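Probable exosome complex exonuclease 2 (Pyrococcus abyssi, PDB 2PO1) probably serves as a non-catalytic component of the archaeal exosome, an RNA-degrading complex, in which it helps to shape the active site of its partner Rrp41. Local coordinates at residues V62-K67 against I141-L146; T85-V90 against E108-I113; I156-I161 against I195-T200. All blocks are in the same frame, centred on the assembly; numbering follows the deposited sequence.

Interaction 1: V62-K67 against I141-L146; sequences VLVGIK and IDVHVL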
loop_
_atom_site.group_PDB
_atom_site.type_symbol
_atom_site.label_atom_id
_atom_site.label_comp_id
_atom_site.label_asym_id
_atom_site.label_seq_id
_atom_site.Cartn_x
_atom_site.Cartn_y
_atom_site.Cartn_z
ATOM N N VAL C 62 17.116 -12.876 18.195
ATOM C CA VAL C 62 16.563 -11.651 17.715
ATOM C C VAL C 62 17.574 -10.530 17.918
ATOM O O VAL C 62 18.310 -10.527 18.895
ATOM C CB VAL C 62 15.219 -11.330 18.376
ATOM C CG1 VAL C 62 14.505 -12.561 18.883
ATOM C CG2 VAL C 62 15.369 -10.320 19.360
ATOM N N LEU C 63 17.681 -9.642 16.941
ATOM C CA LEU C 63 18.571 -8.504 17.049
ATOM C C LEU C 63 17.722 -7.319 17.213
ATOM O O LEU C 63 16.768 -7.098 16.397
ATOM C CB LEU C 63 19.203 -8.252 15.688
ATOM C CG LEU C 63 20.666 -7.918 15.538
ATOM C CD1 LEU C 63 21.009 -7.413 14.080
ATOM C CD2 LEU C 63 21.324 -7.099 16.729
ATOM N N VAL C 64 18.100 -6.454 18.138
ATOM C CA VAL C 64 17.417 -5.176 18.231
ATOM C C VAL C 64 18.424 -4.099 18.092
ATOM O O VAL C 64 19.550 -4.170 18.658
ATOM C CB VAL C 64 16.680 -5.009 19.617
ATOM C CG1 VAL C 64 16.145 -3.560 19.816
ATOM C CG2 VAL C 64 15.607 -5.961 19.656
ATOM N N GLY C 65 18.067 -3.116 17.287
ATOM C CA GLY C 65 18.936 -1.945 17.109
ATOM C C GLY C 65 18.175 -0.749 17.636
ATOM O O GLY C 65 16.947 -0.690 17.498
ATOM N N ILE C 66 18.889 0.176 18.292
ATOM C CA ILE C 66 18.303 1.431 18.748
ATOM C C ILE C 66 18.907 2.497 17.925
ATOM O O ILE C 66 20.115 2.562 17.795
ATOM C CB ILE C 66 18.626 1.728 20.245
ATOM C CG1 ILE C 66 18.169 0.570 21.147
ATOM C CG2 ILE C 66 18.052 3.066 20.651
ATOM C CD1 ILE C 66 16.674 0.298 21.230
ATOM N N LYS C 67 18.072 3.273 17.253
ATOM C CA LYS C 67 18.581 4.444 16.567
ATOM C C LYS C 67 17.786 5.589 17.060
ATOM O O LYS C 67 16.571 5.477 17.153
ATOM C CB LYS C 67 18.289 4.381 15.068
ATOM C CG LYS C 67 18.781 3.188 14.369
ATOM C CD LYS C 67 20.232 3.344 14.169
ATOM C CE LYS C 67 20.409 4.190 12.921
ATOM N NZ LYS C 67 21.835 4.389 12.801
ATOM N N ILE C 141 13.098 1.603 18.335
ATOM C CA ILE C 141 13.445 0.301 18.776
ATOM C C ILE C 141 13.107 -0.587 17.584
ATOM O O ILE C 141 11.936 -0.783 17.256
ATOM C CB ILE C 141 12.673 -0.156 19.984
ATOM C CG1 ILE C 141 12.804 0.874 21.099
ATOM C CG2 ILE C 141 13.159 -1.549 20.373
ATOM C CD1 ILE C 141 12.077 0.485 22.345
ATOM N N ASP C 142 14.144 -1.023 16.878
ATOM C CA ASP C 142 13.893 -1.767 15.655
ATOM C C ASP C 142 14.310 -3.207 15.924
ATOM O O ASP C 142 15.498 -3.510 16.263
ATOM C CB ASP C 142 14.594 -1.161 14.450
ATOM C CG ASP C 142 13.910 0.049 13.947
ATOM O OD1 ASP C 142 14.564 1.117 13.928
ATOM O OD2 ASP C 142 12.690 -0.008 13.652
ATOM N N VAL C 143 13.331 -4.091 15.814
ATOM C CA VAL C 143 13.515 -5.478 16.253
ATOM C C VAL C 143 13.529 -6.261 14.972
ATOM O O VAL C 143 12.535 -6.216 14.197
ATOM C CB VAL C 143 12.359 -6.045 17.053
ATOM C CG1 VAL C 143 12.657 -7.547 17.359
ATOM C CG2 VAL C 143 12.068 -5.199 18.339
ATOM N N HIS C 144 14.670 -6.909 14.731
ATOM C CA HIS C 144 14.876 -7.756 13.616
ATOM C C HIS C 144 14.935 -9.202 14.119
ATOM O O HIS C 144 15.974 -9.658 14.691
ATOM C CB HIS C 144 16.204 -7.376 12.959
ATOM C CG HIS C 144 16.114 -7.222 11.485
ATOM N ND1 HIS C 144 15.270 -6.314 10.895
ATOM C CD2 HIS C 144 16.826 -7.786 10.478
ATOM C CE1 HIS C 144 15.399 -6.388 9.584
ATOM N NE2 HIS C 144 16.374 -7.234 9.312
ATOM N N VAL C 145 13.842 -9.942 13.935
ATOM C CA VAL C 145 13.833 -11.343 14.452
ATOM C C VAL C 145 14.644 -12.121 13.405
ATOM O O VAL C 145 14.324 -12.021 12.231
ATOM C CB VAL C 145 12.414 -11.884 14.661
ATOM C CG1 VAL C 145 12.429 -13.423 14.838
ATOM C CG2 VAL C 145 11.785 -11.205 15.863
ATOM N N LEU C 146 15.733 -12.786 13.824
ATOM C CA LEU C 146 16.633 -13.475 12.891
ATOM C C LEU C 146 16.401 -14.986 12.813
ATOM O O LEU C 146 16.770 -15.579 11.837
ATOM C CB LEU C 146 18.100 -13.264 13.244
ATOM C CG LEU C 146 18.595 -11.834 13.338
ATOM C CD1 LEU C 146 20.002 -11.879 13.831
ATOM C CD2 LEU C 146 18.450 -11.119 11.957
#

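Interaction 2: T85-V90 against E108-I113; sequences TNVELV and ELARVI. With nucleotides of chain A.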
loop_
_atom_site.group_PDB
_atom_site.type_symbol
_atom_site.label_atom_id
_atom_site.label_comp_id
_atom_site.label_asym_id
_atom_site.label_seq_id
_atom_site.Cartn_x
_atom_site.Cartn_y
_atom_site.Cartn_z
ATOM N N THR C 85 8.373 1.281 18.477
ATOM C CA THR C 85 8.820 -0.090 18.446
ATOM C C THR C 85 8.277 -0.755 17.244
ATOM O O THR C 85 7.063 -0.647 16.942
ATOM C CB THR C 85 8.316 -0.780 19.735
ATOM O OG1 THR C 85 8.703 0.036 20.833
ATOM C CG2 THR C 85 8.909 -2.156 19.909
ATOM N N ASN C 86 9.187 -1.338 16.467
ATOM C CA ASN C 86 8.811 -2.087 15.292
ATOM C C ASN C 86 9.465 -3.406 15.333
ATOM O O ASN C 86 10.657 -3.514 15.665
ATOM C CB ASN C 86 9.185 -1.381 13.970
ATOM C CG ASN C 86 8.609 -2.079 12.773
ATOM O OD1 ASN C 86 9.348 -2.628 11.918
ATOM N ND2 ASN C 86 7.292 -2.023 12.639
ATOM N N VAL C 87 8.691 -4.452 14.987
ATOM C CA VAL C 87 9.250 -5.815 14.906
ATOM C C VAL C 87 9.107 -6.231 13.451
ATOM O O VAL C 87 8.010 -6.189 12.895
ATOM C CB VAL C 87 8.419 -6.726 15.748
ATOM C CG1 VAL C 87 8.747 -8.187 15.438
ATOM C CG2 VAL C 87 8.663 -6.405 17.248
ATOM N N GLU C 88 10.231 -6.582 12.853
ATOM C CA GLU C 88 10.308 -7.232 11.593
ATOM C C GLU C 88 10.524 -8.729 11.797
ATOM O O GLU C 88 11.528 -9.205 12.386
ATOM C CB GLU C 88 11.442 -6.645 10.789
ATOM C CG GLU C 88 11.264 -5.151 10.484
ATOM C CD GLU C 88 10.096 -4.904 9.541
ATOM O OE1 GLU C 88 9.158 -4.160 9.884
ATOM O OE2 GLU C 88 10.089 -5.518 8.481
ATOM N N LEU C 89 9.516 -9.461 11.367
ATOM C CA LEU C 89 9.539 -10.943 11.333
ATOM C C LEU C 89 10.091 -11.234 9.948
ATOM O O LEU C 89 9.343 -11.459 9.010
ATOM C CB LEU C 89 8.104 -11.443 11.487
ATOM C CG LEU C 89 7.717 -11.834 12.919
ATOM C CD1 LEU C 89 8.540 -11.316 14.093
ATOM C CD2 LEU C 89 6.226 -11.808 13.216
ATOM N N VAL C 90 11.423 -11.228 9.827
ATOM C CA VAL C 90 12.005 -11.239 8.517
ATOM C C VAL C 90 11.876 -12.657 8.001
ATOM O O VAL C 90 11.931 -13.613 8.800
ATOM C CB VAL C 90 13.457 -10.614 8.458
ATOM C CG1 VAL C 90 13.541 -9.305 9.357
ATOM C CG2 VAL C 90 14.469 -11.544 8.947
ATOM N N GLU C 108 1.560 -7.436 17.303
ATOM C CA GLU C 108 1.289 -7.689 18.707
ATOM C C GLU C 108 2.590 -7.755 19.503
ATOM O O GLU C 108 2.659 -7.254 20.615
ATOM C CB GLU C 108 0.499 -9.002 18.869
ATOM C CG GLU C 108 0.484 -9.535 20.326
ATOM C CD GLU C 108 -0.232 -10.868 20.384
ATOM O OE1 GLU C 108 -1.289 -10.943 21.014
ATOM O OE2 GLU C 108 0.207 -11.811 19.700
ATOM N N LEU C 109 3.627 -8.372 18.940
ATOM C CA LEU C 109 4.943 -8.421 19.591
ATOM C C LEU C 109 5.434 -7.026 19.826
ATOM O O LEU C 109 5.814 -6.703 20.897
ATOM C CB LEU C 109 5.943 -9.133 18.664
ATOM C CG LEU C 109 5.742 -10.660 18.621
ATOM C CD1 LEU C 109 6.532 -11.275 17.469
ATOM C CD2 LEU C 109 6.155 -11.312 19.951
ATOM N N ALA C 110 5.410 -6.172 18.798
ATOM C CA ALA C 110 5.874 -4.774 18.970
ATOM C C ALA C 110 5.133 -4.039 20.062
ATOM O O ALA C 110 5.686 -3.223 20.774
ATOM C CB ALA C 110 5.701 -4.007 17.671
ATOM N N ARG C 111 3.826 -4.196 20.064
ATOM C CA ARG C 111 3.017 -3.397 20.935
ATOM C C ARG C 111 3.144 -3.859 22.357
ATOM O O ARG C 111 3.228 -3.064 23.244
ATOM C CB ARG C 111 1.574 -3.416 20.399
ATOM C CG ARG C 111 1.509 -2.661 19.142
ATOM C CD ARG C 111 0.115 -2.609 18.576
ATOM N NE ARG C 111 -0.903 -2.363 19.617
ATOM C CZ ARG C 111 -1.330 -1.151 19.959
ATOM N NH1 ARG C 111 -0.830 -0.030 19.378
ATOM N NH2 ARG C 111 -2.280 -1.050 20.869
ATOM N N VAL C 112 3.218 -5.159 22.581
ATOM C CA VAL C 112 3.283 -5.667 23.937
ATOM C C VAL C 112 4.640 -5.299 24.520
ATOM O O VAL C 112 4.738 -5.006 25.680
ATOM C CB VAL C 112 3.167 -7.172 23.940
ATOM C CG1 VAL C 112 3.552 -7.751 25.274
ATOM C CG2 VAL C 112 1.799 -7.596 23.486
ATOM N N ILE C 113 5.690 -5.325 23.695
ATOM C CA ILE C 113 7.010 -5.062 24.190
ATOM C C ILE C 113 7.102 -3.546 24.401
ATOM O O ILE C 113 7.708 -3.067 25.337
ATOM C CB ILE C 113 8.127 -5.544 23.152
ATOM C CG1 ILE C 113 8.261 -7.063 23.137
ATOM C CG2 ILE C 113 9.508 -5.003 23.514
ATOM C CD1 ILE C 113 8.177 -7.730 24.570
ATOM P P A A 8 1.176 2.103 17.968
ATOM O OP1 A A 8 1.485 0.636 17.913
ATOM O OP2 A A 8 0.146 2.628 17.022
ATOM O "O5'" A A 8 0.854 2.641 19.460
ATOM C "C5'" A A 8 1.683 2.360 20.626
ATOM C "C4'" A A 8 1.309 3.175 21.862
ATOM O "O4'" A A 8 1.688 4.551 21.657
ATOM C "C3'" A A 8 -0.158 3.334 22.253
ATOM O "O3'" A A 8 -0.733 2.197 22.882
ATOM C "C2'" A A 8 -0.080 4.517 23.210
ATOM O "O2'" A A 8 0.583 4.247 24.442
ATOM C "C1'" A A 8 0.773 5.403 22.310
ATOM N N9 A A 8 0.047 6.138 21.260
ATOM C C8 A A 8 -0.019 5.858 19.908
ATOM N N7 A A 8 -0.723 6.708 19.200
ATOM C C5 A A 8 -1.150 7.609 20.163
ATOM C C6 A A 8 -1.939 8.765 20.069
ATOM N N6 A A 8 -2.421 9.177 18.893
ATOM N N1 A A 8 -2.197 9.462 21.211
ATOM C C2 A A 8 -1.689 9.028 22.382
ATOM N N3 A A 8 -0.918 7.959 22.599
ATOM C C4 A A 8 -0.689 7.288 21.438
ATOM P P A A 9 -2.214 1.752 22.489
ATOM O OP1 A A 9 -2.399 0.493 23.247
ATOM O OP2 A A 9 -2.418 1.869 21.006
ATOM O "O5'" A A 9 -3.135 2.875 23.149
ATOM C "C5'" A A 9 -3.203 2.987 24.581
ATOM C "C4'" A A 9 -4.192 4.078 24.910
ATOM O "O4'" A A 9 -3.698 5.281 24.289
ATOM C "C3'" A A 9 -5.563 3.890 24.281
ATOM O "O3'" A A 9 -6.377 3.059 25.086
ATOM C "C2'" A A 9 -6.090 5.310 24.218
ATOM O "O2'" A A 9 -6.566 5.780 25.469
ATOM C "C1'" A A 9 -4.809 6.023 23.802
ATOM N N9 A A 9 -4.701 6.218 22.359
ATOM C C8 A A 9 -4.105 5.400 21.427
ATOM N N7 A A 9 -4.187 5.868 20.200
ATOM C C5 A A 9 -4.869 7.075 20.344
ATOM C C6 A A 9 -5.281 8.068 19.425
ATOM N N6 A A 9 -5.053 7.993 18.110
ATOM N N1 A A 9 -5.951 9.146 19.903
ATOM C C2 A A 9 -6.194 9.226 21.224
ATOM N N3 A A 9 -5.856 8.353 22.181
ATOM C C4 A A 9 -5.197 7.299 21.670
ATOM P P A A 4 5.075 -4.506 -0.793
ATOM O OP1 A A 4 5.136 -5.100 -2.151
ATOM O OP2 A A 4 3.860 -4.712 0.048
ATOM O "O5'" A A 4 5.257 -2.912 -0.992
ATOM C "C5'" A A 4 5.830 -2.032 -0.002
ATOM C "C4'" A A 4 4.805 -1.493 0.994
ATOM O "O4'" A A 4 4.329 -2.539 1.905
ATOM C "C3'" A A 4 5.320 -0.339 1.858
ATOM O "O3'" A A 4 4.613 0.871 1.545
ATOM C "C2'" A A 4 5.069 -0.789 3.309
ATOM O "O2'" A A 4 3.973 -0.092 3.885
ATOM C "C1'" A A 4 4.815 -2.311 3.225
ATOM N N9 A A 4 5.998 -3.187 3.494
ATOM C C8 A A 4 6.709 -4.019 2.552
ATOM N N7 A A 4 7.739 -4.692 3.022
ATOM C C5 A A 4 7.710 -4.281 4.397
ATOM C C6 A A 4 8.543 -4.639 5.481
ATOM N N6 A A 4 9.573 -5.518 5.285
ATOM N N1 A A 4 8.237 -4.063 6.747
ATOM C C2 A A 4 7.201 -3.182 6.911
ATOM N N3 A A 4 6.355 -2.760 5.968
ATOM C C4 A A 4 6.658 -3.356 4.718
#

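Interaction 3: I156-I161 against I195-T200; sequences IGIAAI and IPVPVT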
loop_
_atom_site.group_PDB
_atom_site.type_symbol
_atom_site.label_atom_id
_atom_site.label_comp_id
_atom_site.label_asym_id
_atom_site.label_seq_id
_atom_site.Cartn_x
_atom_site.Cartn_y
_atom_site.Cartn_z
ATOM N N ILE C 156 12.402 -10.793 22.212
ATOM C CA ILE C 156 12.345 -9.438 21.707
ATOM C C ILE C 156 12.359 -8.445 22.863
ATOM O O ILE C 156 13.041 -7.442 22.798
ATOM C CB ILE C 156 11.095 -9.168 20.797
ATOM C CG1 ILE C 156 11.186 -9.939 19.477
ATOM C CG2 ILE C 156 10.984 -7.671 20.561
ATOM C CD1 ILE C 156 9.890 -10.123 18.852
ATOM N N GLY C 157 11.665 -8.714 23.978
ATOM C CA GLY C 157 11.693 -7.752 25.067
ATOM C C GLY C 157 13.055 -7.680 25.758
ATOM O O GLY C 157 13.491 -6.615 26.196
ATOM N N ILE C 158 13.697 -8.824 25.896
ATOM C CA ILE C 158 15.037 -8.900 26.519
ATOM C C ILE C 158 15.975 -8.114 25.645
ATOM O O ILE C 158 16.641 -7.195 26.102
ATOM C CB ILE C 158 15.517 -10.313 26.618
ATOM C CG1 ILE C 158 14.754 -11.022 27.725
ATOM C CG2 ILE C 158 16.994 -10.402 26.987
ATOM C CD1 ILE C 158 14.848 -12.531 27.588
ATOM N N ALA C 159 15.978 -8.425 24.359
ATOM C CA ALA C 159 16.818 -7.672 23.410
ATOM C C ALA C 159 16.519 -6.183 23.436
ATOM O O ALA C 159 17.433 -5.394 23.314
ATOM C CB ALA C 159 16.651 -8.204 22.018
ATOM N N ALA C 160 15.237 -5.805 23.586
ATOM C CA ALA C 160 14.830 -4.390 23.439
ATOM C C ALA C 160 15.377 -3.638 24.625
ATOM O O ALA C 160 16.060 -2.627 24.474
ATOM C CB ALA C 160 13.307 -4.224 23.328
ATOM N N ILE C 161 15.165 -4.166 25.824
ATOM C CA ILE C 161 15.621 -3.439 26.966
ATOM C C ILE C 161 17.149 -3.506 27.059
ATOM O O ILE C 161 17.801 -2.553 27.537
ATOM C CB ILE C 161 14.923 -3.878 28.296
ATOM C CG1 ILE C 161 15.221 -2.849 29.403
ATOM C CG2 ILE C 161 15.311 -5.255 28.673
ATOM C CD1 ILE C 161 14.429 -1.507 29.111
ATOM N N ILE C 195 14.017 -2.045 34.222
ATOM C CA ILE C 195 14.356 -3.124 33.303
ATOM C C ILE C 195 13.234 -4.158 33.159
ATOM O O ILE C 195 13.375 -5.268 33.627
ATOM C CB ILE C 195 15.734 -3.797 33.620
ATOM C CG1 ILE C 195 16.821 -2.757 33.635
ATOM C CG2 ILE C 195 16.108 -4.863 32.545
ATOM C CD1 ILE C 195 17.967 -3.144 34.524
ATOM N N PRO C 196 12.143 -3.795 32.467
ATOM C CA PRO C 196 11.048 -4.717 32.259
ATOM C C PRO C 196 11.498 -5.862 31.367
ATOM O O PRO C 196 12.247 -5.646 30.400
ATOM C CB PRO C 196 10.009 -3.853 31.527
ATOM C CG PRO C 196 10.818 -2.841 30.810
ATOM C CD PRO C 196 11.889 -2.511 31.781
ATOM N N VAL C 197 11.056 -7.068 31.719
ATOM C CA VAL C 197 11.459 -8.303 31.062
ATOM C C VAL C 197 10.161 -9.052 30.863
ATOM O O VAL C 197 9.427 -9.245 31.829
ATOM C CB VAL C 197 12.436 -9.103 31.981
ATOM C CG1 VAL C 197 12.615 -10.512 31.482
ATOM C CG2 VAL C 197 13.785 -8.417 32.032
ATOM N N PRO C 198 9.818 -9.408 29.602
ATOM C CA PRO C 198 8.594 -10.218 29.527
ATOM C C PRO C 198 8.958 -11.633 29.858
ATOM O O PRO C 198 10.040 -12.124 29.454
ATOM C CB PRO C 198 8.155 -10.134 28.059
ATOM C CG PRO C 198 9.148 -9.281 27.365
ATOM C CD PRO C 198 10.391 -9.168 28.261
ATOM N N VAL C 199 8.097 -12.277 30.636
ATOM C CA VAL C 199 8.235 -13.701 30.758
ATOM C C VAL C 199 6.981 -14.344 30.210
ATOM O O VAL C 199 5.899 -13.920 30.546
ATOM C CB VAL C 199 8.496 -14.059 32.216
ATOM C CG1 VAL C 199 8.423 -15.524 32.385
ATOM C CG2 VAL C 199 9.892 -13.481 32.645
ATOM N N THR C 200 7.120 -15.368 29.381
ATOM C CA THR C 200 6.001 -15.892 28.622
ATOM C C THR C 200 5.827 -17.364 28.890
ATOM O O THR C 200 6.783 -18.081 28.980
ATOM C CB THR C 200 6.216 -15.626 27.132
ATOM O OG1 THR C 200 6.023 -14.230 26.888
ATOM C CG2 THR C 200 5.279 -16.404 26.333
HETATM O O HOH W 1 11.155 -5.449 27.750
#

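Interaction 1: V62-K67 against I141-L146
L63 and H144 sit opposite each other as an antiparallel hydrogen-bonded pair, gripped by two bonds: L63 N gives to H144 O at 2.8 Å, and H144 N returns to L63 O at 2.7 Å. G65 and D142 form the next such pair, with G65 N 2.8 Å from D142 O and D142 N 2.9 Å from G65 O. Between and beyond them lie the non-hydrogen-bonded pairs V62-V145, V64-V143 and I66-I141. At V64 both methyls are used: CG1, anti to the backbone N (chi1 171°), meets I141 CG2 at 3.6 Å, while CG2 touches V143 CG2 at 3.9 Å. I66 and I141 lie side by side and point the same way, with I66 CD1 3.9 Å from I141 CG1. This aliphatic face is covered by helix 152-166, where A155 packs on V62, A159 on V64 and I156 on V143.

The face bearing L63, D142 and H144 turns instead to a neighbouring protein chain. D142 OD2 forms a salt bridge with a basic side chain of that neighbouring subunit, and H144 NE2 is hydrogen-bonded to an acidic side chain of the same subunit. Two neighbouring inner strands of the mixed sheet in the RNase PH fold are joined here. The implication is a division of labour: backbone bonds fix the register, branched aliphatic side chains seal the sheet against its helix, and buried charged or polar groups find their partners across the subunit interface.

Interaction 2: T85-V90 against E108-I113
V87 lays its CG2 methyl over the first turn of 108-113, 3.6 Å from A110 N and 3.8 Å from A110 CB. This methyl is anti to the carbonyl carbon of its own residue, and its neighbour on the helix is L109 CB. On one flank T85 brings CG2 to 3.5 Å from A110 O; its hydroxyl OG1 is hydrogen-bonded to D114. On the other, L89 and L109 cross at about a right angle, with L89 CD1 3.9 Å from L109 CD1. The small A110 lets the helix come close, the axes of the short segments passing within 7.0 Å of each other.

RNA is held at two outlying points. R111, pointing away from the strand, meets two phosphates of RNA chain A: NH1 binds OP2 of the ninth nucleotide at 3.0 Å and, weakly, OP1 of the eighth at 2.8 Å, while NH2 adds weak bonds to both oxygens of the ninth. Its NE makes a salt bridge with an acidic side chain of a neighbouring protein chain. On the side of the strand turned from the helix, E88 OE2 accepts a hydrogen bond from N6 of the fourth nucleotide, an adenine, at 3.2 Å.

No hydrogen bond crosses between strand and helix; methyl groups pack on aliphatic carbon and on the helix backbone. At the margins R111 probably steadies the RNA backbone by charge, and the E88 bond is consistent with a contact to the base itself.

Interaction 3: I156-I161 against I195-T200
G157 and P198 mark the close passage of helix 152-166 over the start of strand 197-204, which runs nearly antiparallel to it: the axes of the short segments are 7.1 Å apart at closest and make an angle of 171°. With no side chain on G157, the ring of P198 slides up to the helix backbone, its CD 3.7 Å from G157 CA. A turn further on, I161 fills the approach to I195 and P196. Its CG1, anti to the backbone N (chi1 -167°), meets I195 CG2 at 3.8 Å, the two side chains crossing at about a right angle. From there CD1 touches P196 CD at 3.8 Å, while CG2 packs on P196 O at 3.5 Å.

One water joins the two backbones, donating to G157 O at 3.0 Å and to P196 O at 2.9 Å. Helix 247-275 closes over the isoleucines through I268 on I161 and L269 on I195, and I113 of helix 104-118 reaches P198. The two exoribonuclease domains meet here. Apolar contacts do most of the joining; the water bridges two acceptors, giving P196 O a donor and adding one to G157 O, which already takes the helix bond from I161 N.

How the interactions relate
Interactions 1 and 2 share the mixed sheet, their centres 9 Å apart; both lie about 12 Å from interaction 3. V143 of strand 135-147 joins the first two, with probable backbone hydrogen bonds to N86 and E88. Along the chain, interaction 2 falls between the two segments of interaction 1, and interaction 3 follows both. Strand 82-89, helix 104-118 and strand 135-147 make a left-handed beta-alpha-beta crossover, as in the ribosomal protein S5-like fold. Helix 152-166 lies beside them: I156 meets V145 and L109, and G157 meets I113. One hydrophobic core thus runs from the RNA-contacting layer to strand 197-204.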